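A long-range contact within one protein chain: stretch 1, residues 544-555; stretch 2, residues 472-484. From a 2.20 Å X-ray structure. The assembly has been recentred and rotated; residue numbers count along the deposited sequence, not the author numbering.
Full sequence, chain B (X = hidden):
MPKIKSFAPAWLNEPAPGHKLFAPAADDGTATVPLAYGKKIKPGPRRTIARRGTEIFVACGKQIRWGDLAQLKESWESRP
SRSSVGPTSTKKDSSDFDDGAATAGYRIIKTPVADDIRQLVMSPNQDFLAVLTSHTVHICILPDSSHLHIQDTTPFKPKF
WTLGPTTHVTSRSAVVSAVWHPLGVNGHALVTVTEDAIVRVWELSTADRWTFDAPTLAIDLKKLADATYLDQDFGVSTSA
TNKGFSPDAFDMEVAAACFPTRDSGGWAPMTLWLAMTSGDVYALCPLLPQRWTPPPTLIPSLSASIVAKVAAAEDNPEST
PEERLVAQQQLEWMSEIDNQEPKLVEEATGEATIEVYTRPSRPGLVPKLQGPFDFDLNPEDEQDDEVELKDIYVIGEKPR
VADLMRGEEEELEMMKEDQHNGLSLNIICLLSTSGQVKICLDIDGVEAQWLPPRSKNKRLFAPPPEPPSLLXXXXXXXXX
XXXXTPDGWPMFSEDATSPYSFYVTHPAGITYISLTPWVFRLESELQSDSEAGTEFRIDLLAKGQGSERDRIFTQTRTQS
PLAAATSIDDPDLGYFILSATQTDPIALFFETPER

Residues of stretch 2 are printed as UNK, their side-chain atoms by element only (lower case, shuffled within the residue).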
# COMPACT_ATOMS: atom_id res chain seq x y z
N GLY B 544 23.92 3.39 20.14
CA GLY B 544 23.14 4.61 20.27
C GLY B 544 21.66 4.31 20.32
O GLY B 544 21.19 3.36 19.70
N GLN B 545 20.91 5.12 21.07
CA GLN B 545 19.48 4.87 21.25
C GLN B 545 18.69 5.10 19.97
O GLN B 545 17.53 4.71 19.86
CB GLN B 545 18.92 5.75 22.37
CG GLN B 545 19.63 5.59 23.70
CD GLN B 545 18.91 6.31 24.83
OE1 GLN B 545 19.50 7.16 25.51
NE2 GLN B 545 17.65 5.97 25.04
N GLY B 546 19.33 5.75 18.99
CA GLY B 546 18.72 5.95 17.69
C GLY B 546 17.56 6.92 17.73
O GLY B 546 17.71 8.07 18.13
N SER B 547 16.39 6.44 17.30
CA SER B 547 15.22 7.29 17.17
C SER B 547 14.68 7.75 18.53
O SER B 547 14.82 7.05 19.53
CB SER B 547 14.11 6.55 16.42
OG SER B 547 13.59 5.49 17.20
N GLU B 548 14.08 8.94 18.54
CA GLU B 548 13.42 9.45 19.74
C GLU B 548 11.91 9.43 19.55
O GLU B 548 11.41 9.57 18.43
CB GLU B 548 13.90 10.86 20.07
CG GLU B 548 13.49 11.92 19.06
CD GLU B 548 13.92 13.32 19.46
OE1 GLU B 548 14.82 13.45 20.32
OE2 GLU B 548 13.36 14.29 18.91
N ARG B 549 11.19 9.27 20.65
CA ARG B 549 9.73 9.21 20.62
C ARG B 549 9.15 9.88 21.86
O ARG B 549 9.66 9.70 22.97
CB ARG B 549 9.25 7.76 20.53
CG ARG B 549 9.87 6.83 21.56
CD ARG B 549 9.91 5.40 21.07
NE ARG B 549 10.85 4.59 21.85
CZ ARG B 549 12.17 4.56 21.64
NH1 ARG B 549 12.94 3.80 22.40
NH2 ARG B 549 12.71 5.30 20.69
N ASP B 550 8.10 10.66 21.66
CA ASP B 550 7.46 11.37 22.76
C ASP B 550 5.97 11.53 22.51
O ASP B 550 5.56 11.96 21.43
CB ASP B 550 8.10 12.74 22.97
CG ASP B 550 7.52 13.48 24.15
OD1 ASP B 550 7.96 13.21 25.29
OD2 ASP B 550 6.63 14.33 23.95
N ARG B 551 5.16 11.17 23.50
CA ARG B 551 3.72 11.33 23.38
C ARG B 551 3.34 12.79 23.60
O ARG B 551 3.74 13.41 24.58
CB ARG B 551 2.99 10.45 24.38
CG ARG B 551 1.49 10.61 24.30
CD ARG B 551 0.75 9.44 24.90
NE ARG B 551 1.07 8.17 24.26
CZ ARG B 551 0.38 7.05 24.45
NH1 ARG B 551 0.75 5.94 23.83
NH2 ARG B 551 -0.67 7.05 25.24
N ILE B 552 2.55 13.31 22.67
CA ILE B 552 2.14 14.71 22.69
C ILE B 552 0.71 14.86 23.22
O ILE B 552 0.33 15.91 23.72
CB ILE B 552 2.24 15.33 21.30
CG1 ILE B 552 1.30 14.61 20.33
CG2 ILE B 552 3.68 15.25 20.80
CD1 ILE B 552 1.18 15.29 19.03
N PHE B 553 -0.07 13.79 23.10
CA PHE B 553 -1.48 13.83 23.43
C PHE B 553 -2.00 12.45 23.81
O PHE B 553 -1.63 11.44 23.21
CB PHE B 553 -2.29 14.36 22.24
CG PHE B 553 -3.78 14.30 22.45
CD1 PHE B 553 -4.43 15.24 23.24
CD2 PHE B 553 -4.53 13.30 21.86
CE1 PHE B 553 -5.80 15.18 23.43
CE2 PHE B 553 -5.90 13.23 22.05
CZ PHE B 553 -6.53 14.17 22.83
N THR B 554 -2.87 12.43 24.82
CA THR B 554 -3.50 11.20 25.28
C THR B 554 -4.99 11.43 25.48
O THR B 554 -5.40 12.37 26.16
CB THR B 554 -2.88 10.70 26.59
OG1 THR B 554 -1.46 10.70 26.48
CG2 THR B 554 -3.37 9.29 26.91
N GLN B 555 -5.80 10.56 24.89
CA GLN B 555 -7.25 10.62 25.05
C GLN B 555 -7.65 9.74 26.24
O GLN B 555 -7.24 8.58 26.33
CB GLN B 555 -7.95 10.16 23.78
CG GLN B 555 -9.46 10.35 23.80
CD GLN B 555 -10.10 10.21 22.43
OE1 GLN B 555 -11.21 10.69 22.21
NE2 GLN B 555 -9.42 9.54 21.51
N UNK B 472 15.98 -5.14 10.27
CA UNK B 472 15.27 -4.56 11.40
C UNK B 472 16.27 -3.82 12.28
O UNK B 472 17.12 -4.44 12.92
c UNK B 472 14.54 -5.63 12.23
c UNK B 472 13.63 -4.97 13.26
o UNK B 472 13.76 -6.47 11.37
N UNK B 473 16.16 -2.50 12.31
CA UNK B 473 17.07 -1.68 13.09
C UNK B 473 16.55 -1.48 14.51
O UNK B 473 17.31 -1.54 15.47
c UNK B 473 19.76 1.53 14.61
c UNK B 473 17.66 2.67 14.71
c UNK B 473 17.89 0.70 13.36
c UNK B 473 17.29 -0.32 12.43
c UNK B 473 17.12 1.74 13.84
c UNK B 473 19.21 0.60 13.75
c UNK B 473 18.98 2.57 15.09
N UNK B 474 15.25 -1.24 14.63
CA UNK B 474 14.65 -0.94 15.92
C UNK B 474 13.15 -1.26 15.93
O UNK B 474 12.47 -1.14 14.91
c UNK B 474 14.89 0.53 16.26
c UNK B 474 14.33 0.96 17.60
n UNK B 474 14.55 2.77 19.20
c UNK B 474 14.67 2.40 17.93
o UNK B 474 15.05 3.18 17.05
N UNK B 475 12.67 -1.67 17.10
CA UNK B 475 11.26 -1.96 17.30
C UNK B 475 10.84 -1.42 18.66
O UNK B 475 11.50 -1.70 19.66
c UNK B 475 9.46 -3.74 17.27
c UNK B 475 10.96 -3.48 17.24
o UNK B 475 11.53 -4.03 16.04
N UNK B 476 9.76 -0.65 18.71
CA UNK B 476 9.29 -0.11 19.97
C UNK B 476 7.78 0.09 20.01
O UNK B 476 7.15 0.36 18.99
c UNK B 476 9.99 1.23 20.27
c UNK B 476 10.65 3.35 17.20
c UNK B 476 8.57 4.03 18.16
c UNK B 476 9.53 4.17 17.18
c UNK B 476 10.79 2.40 18.19
c UNK B 476 8.72 3.08 19.15
c UNK B 476 9.83 2.26 19.18
N UNK B 477 7.21 -0.05 21.20
CA UNK B 477 5.79 0.24 21.42
C UNK B 477 5.53 1.74 21.40
O UNK B 477 6.42 2.54 21.69
c UNK B 477 5.17 -1.85 22.74
o UNK B 477 5.35 -2.47 23.81
o UNK B 477 4.85 -2.41 21.67
c UNK B 477 5.32 -0.34 22.76
N UNK B 478 4.31 2.11 21.04
CA UNK B 478 3.84 3.49 21.18
C UNK B 478 2.61 3.53 22.09
O UNK B 478 2.16 4.61 22.47
o UNK B 478 2.42 3.39 19.21
c UNK B 478 4.71 4.12 18.91
c UNK B 478 3.49 4.12 19.83
N UNK B 479 2.08 2.36 22.43
CA UNK B 479 0.93 2.24 23.32
C UNK B 479 1.24 1.35 24.52
O UNK B 479 2.05 0.43 24.42
c UNK B 479 -0.28 1.67 22.57
c UNK B 479 -0.83 2.48 21.39
c UNK B 479 -1.94 1.71 20.70
c UNK B 479 -1.33 3.84 21.86
N UNK B 480 0.60 1.64 25.64
CA UNK B 480 0.65 0.74 26.79
C UNK B 480 -0.32 -0.41 26.52
O UNK B 480 -1.26 -0.25 25.74
c UNK B 480 1.04 2.75 28.34
c UNK B 480 0.28 1.46 28.08
c UNK B 480 1.41 4.60 30.00
n UNK B 480 0.58 5.63 29.31
c UNK B 480 0.88 3.20 29.78
N UNK B 481 -0.10 -1.57 27.15
CA UNK B 481 -0.97 -2.73 26.95
C UNK B 481 -2.45 -2.42 27.15
O UNK B 481 -3.30 -2.94 26.43
c UNK B 481 1.03 -1.88 28.05
c UNK B 481 -0.48 -3.72 28.01
c UNK B 481 0.95 -3.37 28.21
N UNK B 482 -2.75 -1.55 28.12
CA UNK B 482 -4.13 -1.19 28.44
C UNK B 482 -4.75 -0.31 27.35
O UNK B 482 -5.97 -0.17 27.28
c UNK B 482 -4.18 -0.48 29.78
N UNK B 483 -3.90 0.28 26.51
CA UNK B 483 -4.37 1.20 25.47
C UNK B 483 -4.64 0.48 24.16
O UNK B 483 -5.29 1.03 23.27
c UNK B 483 -2.10 4.28 26.21
o UNK B 483 -2.43 5.48 26.38
o UNK B 483 -0.96 3.94 25.83
c UNK B 483 -3.14 3.21 26.46
c UNK B 483 -3.34 2.30 25.25
N UNK B 484 -4.15 -0.75 24.04
CA UNK B 484 -4.29 -1.52 22.81
C UNK B 484 -5.73 -2.00 22.62
O UNK B 484 -6.27 -2.71 23.47
c UNK B 484 -3.35 -2.74 22.79
c UNK B 484 -1.91 -2.30 22.99
c UNK B 484 -3.49 -3.52 21.49

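Position 472 carries three side-chain atoms, a carbon bearing one oxygen and one carbon: Thr472. It lies out of reach of stretch 1, its hydroxyl hydrogen-bonded elsewhere in the structure. At 473 one carbon leads to a six-carbon ring without oxygen, whose edge meets Gly546 CA: Phe473. CZ of this buried ring lies 4.3 Å from Gly546 CA; a CB on that glycine would clash with CZ.

Position 474 has three carbons, the third carrying one oxygen and one nitrogen, with the oxygen against Ser547 OG: Gln474. Its extended chain brings the amide to stretch 1, where Ser547 OG donates a hydrogen bond to Gln474 OE1 at 2.7 Å. An amide suits this buried site because it offers an acceptor without a charge.

Position 475 repeats the pattern of 472 and is Thr475, also out of reach. At 476 one carbon leads to a six-carbon ring on which the guanidinium of Arg549 lies flat: Phe476. The planes meet at 22° with centres 4.5 Å apart, while Arg549 CD approaches Phe476 CD1 to 3.2 Å over the same face. An aromatic ring suits this place, since its face accepts both the cation and the CH group.

At 477 two carbons, the second with two oxygens, lead away from stretch 1: Asp477. Position 478, a carbon with one oxygen and one carbon, meets Arg551 through its backbone: Thr478. Arg551 NH1 donates to Thr478 O over a very short 2.4 Å. Any residue type could supply that carbonyl; the buried OG1 is satisfied elsewhere in the structure. At 479 four carbons, forked at the second, pack against Arg551 NH1: Leu479. Its CD2 lies 3.6 Å from Arg551 NH1, and a branched, apolar side chain suits this buried position.

Position 480 has four carbons in a row ending in nitrogen, near the Arg551 guanidinium: Lys480. Its NZ stays 4.5 Å from Arg551 NH2, a proximity of like charges. At 481 three carbons close onto the backbone nitrogen, giving Pro481, and a single carbon makes 482 Ala482; neither reaches stretch 1.

At 483 three carbons, the third with two oxygens, reach the guanidinium of Arg551: Glu483. Its OE2 forms a salt bridge with Arg551 NH2 at 2.6 Å, and its OE1 accepts a hydrogen bond from Lys480 N at 2.8 Å, which helps hold the carboxylate in place. Its charge is opposite to those of Arg551 and Lys480. Position 484, one carbon bearing two more, is Val484, out of reach.

The contact thus works through Ser547, Arg549 and Arg551, alternate residues pointing toward stretch 2: a hydroxyl meets an amide, a guanidinium stacks on a ring, and another bridges a carbonyl and a carboxylate.

Stretch 2 472-484: TFQTFDTLKPAEV
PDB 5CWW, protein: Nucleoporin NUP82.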